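Local coordinates for protein putative cathepsin d (Ixodes ricinus, PDB 5N7Q) that probably cleaves proteins as a cathepsin D-like aspartic endopeptidase of the pepsin family, here with the inhibitor pepstatin A bound, at residues A[33-38]-A[123-128]; A[38-43]-A[130-135]; A[102-107]-A[136-141]. One frame throughout, in Å; residues are numbered along the deposited sequence.

Contact 1: residues A[33-38]-A[123-128]; sequences VIFDTG and GILGLA
F35 and L125 meet on one face of a parallel ladder in which strand 33-36, carrying the predicted catalytic D36, runs beside strand 123-126. Four backbone bonds join the segments; the one from L125 N to I34 O is 2.8 Å long and almost straight at 176°, and the last, from L127 N to D36 O, lies just past the end of strand 123-126. Followed outward, F35 starts with CB 3.9 Å from L127 CD1. CG is anti to the carbonyl carbon (chi1 -72°), after which ring atom CD2 meets L125 CD2 at 4.0 Å and CE2 meets L125 CD1 at 3.8 Å. L127 CD1 lies at the ring edge. On the face of I34 and D36, I34 CG2 packs 3.5 Å from I124 CG1, while I124 CG2 touches D36 CB at 3.6 Å. The D36 carboxylate is held beyond this: OD1 accepts from G38 N in an Asx turn, from above the carboxylate plane, and bonds to the inhibitor, while OD2 bonds to S39 OG. The parallel strand pair thus carries D36 at its end, in the DTG sequence of pepsin-like enzymes, with CB resting on I124 and the carboxylate close to D227, the other predicted active-site aspartate.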
# COMPACT_ATOMS: atom_id res chain seq x y z
N VAL A 33 4.62 -11.45 -0.71
CA VAL A 33 3.35 -10.72 -0.89
C VAL A 33 3.54 -9.24 -0.66
O VAL A 33 4.39 -8.82 0.09
CB VAL A 33 2.25 -11.23 0.07
CG1 VAL A 33 1.85 -12.64 -0.29
CG2 VAL A 33 2.65 -11.17 1.54
N ILE A 34 2.71 -8.45 -1.35
CA ILE A 34 2.62 -7.03 -1.04
C ILE A 34 1.67 -6.89 0.16
O ILE A 34 0.58 -7.48 0.17
CB ILE A 34 2.29 -6.20 -2.30
CG1 ILE A 34 2.21 -4.71 -1.97
CG2 ILE A 34 1.03 -6.66 -3.01
CD1 ILE A 34 2.41 -3.84 -3.20
N PHE A 35 2.12 -6.11 1.14
CA PHE A 35 1.32 -5.78 2.31
C PHE A 35 0.55 -4.52 2.00
O PHE A 35 1.15 -3.46 1.85
CB PHE A 35 2.20 -5.61 3.55
CG PHE A 35 2.75 -6.94 4.05
CD1 PHE A 35 3.83 -7.55 3.44
CD2 PHE A 35 2.12 -7.63 5.09
CE1 PHE A 35 4.29 -8.78 3.85
CE2 PHE A 35 2.60 -8.86 5.52
CZ PHE A 35 3.68 -9.44 4.90
N ASP A 36 -0.77 -4.65 1.86
CA ASP A 36 -1.61 -3.66 1.18
C ASP A 36 -2.70 -3.13 2.13
O ASP A 36 -3.73 -3.78 2.34
CB ASP A 36 -2.27 -4.32 -0.06
CG ASP A 36 -3.24 -3.42 -0.76
OD1 ASP A 36 -3.06 -2.20 -0.64
OD2 ASP A 36 -4.10 -3.95 -1.49
N THR A 37 -2.48 -1.93 2.68
CA THR A 37 -3.50 -1.31 3.52
C THR A 37 -4.75 -0.84 2.79
O THR A 37 -5.69 -0.38 3.44
CB THR A 37 -2.94 -0.20 4.41
OG1 THR A 37 -2.42 0.84 3.57
CG2 THR A 37 -1.84 -0.72 5.33
N GLY A 38 -4.76 -0.94 1.45
CA GLY A 38 -5.93 -0.65 0.62
C GLY A 38 -6.82 -1.78 0.22
O GLY A 38 -7.69 -1.59 -0.61
N GLY A 123 1.45 -12.64 -4.43
CA GLY A 123 0.09 -12.27 -4.10
C GLY A 123 0.04 -11.07 -3.21
O GLY A 123 1.02 -10.34 -3.07
N ILE A 124 -1.14 -10.85 -2.63
CA ILE A 124 -1.41 -9.64 -1.86
C ILE A 124 -1.94 -10.05 -0.49
O ILE A 124 -2.71 -10.98 -0.40
CB ILE A 124 -2.46 -8.75 -2.56
CG1 ILE A 124 -1.94 -8.32 -3.95
CG2 ILE A 124 -2.84 -7.55 -1.66
CD1 ILE A 124 -2.90 -7.51 -4.79
N LEU A 125 -1.47 -9.36 0.55
CA LEU A 125 -1.95 -9.58 1.91
C LEU A 125 -2.56 -8.26 2.36
O LEU A 125 -1.84 -7.27 2.67
CB LEU A 125 -0.81 -10.03 2.83
CG LEU A 125 -1.20 -10.52 4.25
CD1 LEU A 125 -0.12 -11.46 4.81
CD2 LEU A 125 -1.46 -9.35 5.18
N GLY A 126 -3.88 -8.23 2.36
CA GLY A 126 -4.59 -7.00 2.71
C GLY A 126 -4.60 -6.72 4.20
O GLY A 126 -4.76 -7.61 5.02
N LEU A 127 -4.44 -5.44 4.54
CA LEU A 127 -4.36 -4.91 5.90
C LEU A 127 -5.41 -3.84 6.19
O LEU A 127 -5.35 -3.15 7.23
CB LEU A 127 -2.96 -4.34 6.16
CG LEU A 127 -1.80 -5.34 6.19
CD1 LEU A 127 -0.49 -4.58 6.20
CD2 LEU A 127 -1.91 -6.26 7.41
N ALA A 128 -6.43 -3.77 5.33
CA ALA A 128 -7.56 -2.85 5.52
C ALA A 128 -8.56 -3.45 6.50
O ALA A 128 -8.35 -4.55 7.03
CB ALA A 128 -8.22 -2.54 4.19

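Contact 2: residues A[38-43]-A[130-135]; sequences GSANLW and PSIAVD
N41 bonds to V134 through both ends of its side-chain amide. It lies in the psi loop of this pepsin-like lobe, where strands 29-36 and 42-45 flank strand 123-126, one parallel and one antiparallel to it, and V134 belongs to the loop between strand 123-126 and helix 140-146. V134 N donates to N41 OD1 at 2.9 Å, in the carbonyl plane and on a lone pair, with an N-H...O angle of 151°. In return N41 ND2 donates to V134 O at 3.0 Å, and that oxygen lies in the plane of the N41 amide. The pair of bonds fixes the rotation of the amide. Beside it, A40 CB rests 3.7 Å from A133 CA and 3.8 Å from A133 CB. The I132 side chain covers the other end of this patch, with CG1 4.1 Å from A40 CB.

The next shell sets both partners in place. N41 pairs through its backbone with G126, and I77 of strand 69-79 touches the side chains of both N41 and V134. P139 packs on A40 and V137 on N41. Within the loop, the short 3-10 segment 130-132 leads into A133, whose N donates to P130 O at 3.1 Å.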
# COMPACT_ATOMS: atom_id res chain seq x y z
N GLY A 38 -4.76 -0.94 1.45
CA GLY A 38 -5.93 -0.65 0.62
C GLY A 38 -6.82 -1.78 0.22
O GLY A 38 -7.69 -1.59 -0.61
N SER A 39 -6.62 -2.96 0.82
CA SER A 39 -7.48 -4.10 0.58
C SER A 39 -7.43 -5.00 1.80
O SER A 39 -6.60 -4.77 2.67
CB SER A 39 -7.08 -4.85 -0.69
OG SER A 39 -5.86 -5.55 -0.53
N ALA A 40 -8.35 -5.97 1.88
CA ALA A 40 -8.52 -6.77 3.11
C ALA A 40 -8.32 -8.28 2.93
O ALA A 40 -8.36 -9.00 3.92
CB ALA A 40 -9.87 -6.49 3.77
N ASN A 41 -8.04 -8.73 1.71
CA ASN A 41 -7.95 -10.17 1.41
C ASN A 41 -6.51 -10.63 1.25
O ASN A 41 -5.66 -9.86 0.74
CB ASN A 41 -8.72 -10.50 0.13
CG ASN A 41 -10.21 -10.39 0.32
OD1 ASN A 41 -10.75 -9.30 0.26
ND2 ASN A 41 -10.87 -11.52 0.60
N LEU A 42 -6.25 -11.87 1.64
CA LEU A 42 -5.01 -12.57 1.32
C LEU A 42 -5.27 -13.51 0.14
O LEU A 42 -6.23 -14.28 0.16
CB LEU A 42 -4.54 -13.40 2.51
CG LEU A 42 -3.32 -14.32 2.32
CD1 LEU A 42 -2.05 -13.63 1.88
CD2 LEU A 42 -3.15 -15.05 3.62
N TRP A 43 -4.40 -13.48 -0.86
CA TRP A 43 -4.47 -14.50 -1.93
C TRP A 43 -3.09 -14.81 -2.48
O TRP A 43 -2.17 -14.01 -2.39
CB TRP A 43 -5.43 -14.12 -3.06
CG TRP A 43 -5.04 -12.89 -3.83
CD1 TRP A 43 -5.48 -11.59 -3.60
CD2 TRP A 43 -4.13 -12.81 -4.92
NE1 TRP A 43 -4.89 -10.74 -4.48
CE2 TRP A 43 -4.02 -11.44 -5.27
CE3 TRP A 43 -3.33 -13.74 -5.59
CZ2 TRP A 43 -3.22 -11.01 -6.33
CZ3 TRP A 43 -2.53 -13.30 -6.65
CH2 TRP A 43 -2.47 -11.94 -6.98
N PRO A 130 -11.95 -5.21 8.01
CA PRO A 130 -12.63 -6.40 7.51
C PRO A 130 -13.96 -6.10 6.83
O PRO A 130 -14.47 -6.97 6.11
CB PRO A 130 -12.87 -7.22 8.78
CG PRO A 130 -12.84 -6.19 9.91
CD PRO A 130 -11.80 -5.23 9.48
N SER A 131 -14.54 -4.92 7.07
CA SER A 131 -15.76 -4.52 6.40
C SER A 131 -15.66 -4.62 4.87
O SER A 131 -16.67 -4.86 4.22
CB SER A 131 -16.11 -3.10 6.80
OG SER A 131 -15.06 -2.22 6.40
N ILE A 132 -14.47 -4.47 4.30
CA ILE A 132 -14.32 -4.52 2.83
C ILE A 132 -13.71 -5.84 2.31
O ILE A 132 -13.44 -5.94 1.13
CB ILE A 132 -13.55 -3.30 2.26
CG1 ILE A 132 -12.11 -3.27 2.74
CG2 ILE A 132 -14.27 -2.02 2.67
CD1 ILE A 132 -11.23 -2.30 1.99
N ALA A 133 -13.54 -6.82 3.19
CA ALA A 133 -13.04 -8.13 2.75
C ALA A 133 -14.05 -8.83 1.84
O ALA A 133 -15.21 -9.04 2.22
CB ALA A 133 -12.73 -9.01 3.93
N VAL A 134 -13.60 -9.20 0.65
CA VAL A 134 -14.40 -9.99 -0.28
C VAL A 134 -14.70 -11.33 0.38
O VAL A 134 -13.84 -11.93 1.00
CB VAL A 134 -13.69 -10.11 -1.63
CG1 VAL A 134 -14.39 -11.09 -2.56
CG2 VAL A 134 -13.59 -8.76 -2.31
N ASP A 135 -15.97 -11.73 0.25
CA ASP A 135 -16.52 -12.92 0.90
C ASP A 135 -16.56 -12.87 2.43
O ASP A 135 -16.85 -13.87 3.05
CB ASP A 135 -15.80 -14.21 0.45
CG ASP A 135 -16.06 -14.59 -1.01
OD1 ASP A 135 -16.78 -13.91 -1.77
OD2 ASP A 135 -15.52 -15.67 -1.40

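Contact 3: residues A[102-107]-A[136-141]; sequences GQPLGE and GVVPVF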
# COMPACT_ATOMS: atom_id res chain seq x y z
N GLY A 102 -5.81 -21.02 11.12
CA GLY A 102 -7.13 -20.92 10.50
C GLY A 102 -7.35 -19.67 9.67
O GLY A 102 -8.38 -19.02 9.78
N GLN A 103 -6.37 -19.36 8.82
CA GLN A 103 -6.39 -18.14 8.03
C GLN A 103 -6.99 -18.38 6.63
O GLN A 103 -6.41 -19.12 5.83
CB GLN A 103 -4.99 -17.53 7.90
CG GLN A 103 -4.92 -16.27 7.04
CD GLN A 103 -5.81 -15.17 7.58
OE1 GLN A 103 -5.74 -14.88 8.78
NE2 GLN A 103 -6.66 -14.59 6.74
N PRO A 104 -8.14 -17.76 6.34
CA PRO A 104 -8.63 -17.89 4.99
C PRO A 104 -7.74 -17.19 3.98
O PRO A 104 -7.23 -16.12 4.25
CB PRO A 104 -10.01 -17.22 5.02
CG PRO A 104 -10.39 -17.18 6.42
CD PRO A 104 -9.09 -17.05 7.19
N LEU A 105 -7.53 -17.84 2.85
CA LEU A 105 -6.80 -17.27 1.73
C LEU A 105 -7.50 -17.62 0.43
O LEU A 105 -8.15 -18.68 0.30
CB LEU A 105 -5.35 -17.76 1.66
CG LEU A 105 -5.06 -19.25 1.36
CD1 LEU A 105 -3.76 -19.49 0.61
CD2 LEU A 105 -5.05 -20.10 2.62
N GLY A 106 -7.32 -16.76 -0.55
CA GLY A 106 -7.77 -17.06 -1.91
C GLY A 106 -6.72 -17.84 -2.68
O GLY A 106 -5.54 -17.47 -2.68
N GLU A 107 -7.15 -18.94 -3.31
CA GLU A 107 -6.31 -19.66 -4.26
C GLU A 107 -6.65 -19.12 -5.62
O GLU A 107 -7.73 -19.39 -6.18
CB GLU A 107 -6.58 -21.16 -4.21
CG GLU A 107 -6.30 -21.83 -2.89
CD GLU A 107 -5.99 -23.31 -3.04
OE1 GLU A 107 -5.28 -23.68 -4.00
OE2 GLU A 107 -6.40 -24.10 -2.16
N GLY A 136 -16.28 -11.72 3.04
CA GLY A 136 -16.37 -11.58 4.49
C GLY A 136 -15.35 -12.40 5.27
O GLY A 136 -15.52 -12.65 6.45
N VAL A 137 -14.31 -12.85 4.60
CA VAL A 137 -13.30 -13.69 5.24
C VAL A 137 -12.41 -12.83 6.12
O VAL A 137 -12.09 -11.68 5.77
CB VAL A 137 -12.46 -14.50 4.23
CG1 VAL A 137 -13.31 -15.61 3.61
CG2 VAL A 137 -11.86 -13.66 3.13
N VAL A 138 -12.03 -13.40 7.26
CA VAL A 138 -11.26 -12.67 8.28
C VAL A 138 -9.87 -12.28 7.76
O VAL A 138 -9.09 -13.14 7.34
CB VAL A 138 -11.16 -13.45 9.63
CG1 VAL A 138 -10.44 -14.77 9.50
CG2 VAL A 138 -10.48 -12.57 10.68
N PRO A 139 -9.53 -10.97 7.81
CA PRO A 139 -8.18 -10.60 7.40
C PRO A 139 -7.10 -11.05 8.37
O PRO A 139 -7.36 -11.33 9.54
CB PRO A 139 -8.22 -9.07 7.36
CG PRO A 139 -9.68 -8.74 7.21
CD PRO A 139 -10.36 -9.79 8.05
N VAL A 140 -5.89 -11.14 7.85
CA VAL A 140 -4.75 -11.62 8.62
C VAL A 140 -4.59 -10.86 9.93
O VAL A 140 -4.49 -11.48 11.00
CB VAL A 140 -3.46 -11.58 7.79
CG1 VAL A 140 -2.26 -11.94 8.66
CG2 VAL A 140 -3.54 -12.57 6.65
N PHE A 141 -4.63 -9.52 9.89
CA PHE A 141 -4.37 -8.77 11.11
C PHE A 141 -5.50 -8.98 12.10
O PHE A 141 -5.28 -9.08 13.30
CB PHE A 141 -4.18 -7.29 10.87
CG PHE A 141 -3.64 -6.54 12.07
CD1 PHE A 141 -2.37 -6.81 12.58
CD2 PHE A 141 -4.39 -5.54 12.69
CE1 PHE A 141 -1.86 -6.14 13.68
CE2 PHE A 141 -3.88 -4.84 13.78
CZ PHE A 141 -2.60 -5.13 14.27
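Q103 reaches from strand 103-112 to the residues that lead into helix 140-146, and its amide nitrogen holds two carbonyls. NE2 donates to V138 O at 2.9 Å, nearly in line with that C=O, and to P104 O of its own strand at 3.0 Å, here on a lone pair. CG is anti to the backbone N (chi1 178°) and the chain then bends at chi2 (59°). The amide carbon CD thereby lies 3.6 Å from V140 CG2, the two side chains crossing at about a right angle. OE1 approaches V140 CA and takes its own hydrogen bond from N143 ND2, so both ends of this buried amide have polar partners.

Against this buried amide with its three hydrogen bonds, the P104 side is apolar and partly open to solvent. Ring atom CD meets V138 CG1 at 3.5 Å, with P104 and V138 both partly exposed, whereas CB of the same ring passes V137 CB at 3.7 Å, V137 being buried.

P139 occupies the N-cap position of helix 140-146. Strand 103-112 lies between strands 42-45 and 82-95; L42 of the former and I95 of the latter pack on V140, while F141 turns away to an edge-to-face contact with F156.

How the contacts relate
All three contacts lie in the part of the chain that supplies D36, and they step outward from the active site. Contacts 1 and 2 share G38, their centres about 9 Å apart; G126 N lies 2.9 Å from N41 O and A128 N 2.8 Å from S39 O, both probable hydrogen bonds. Contact 3 follows about 8 Å from contact 2, centre to centre, joined by L42 O and G106 N at 2.8 Å, another probable bond. Strand 42-45 thus stands between 123-126 and 103-112. L125 CG also touches V140 CG2 at 3.9 Å, tying contact 1 directly to contact 3. The inhibitor bonds to D36 and G38, whereas P139 of contact 3 is about 11 Å from D36, side chain to side chain.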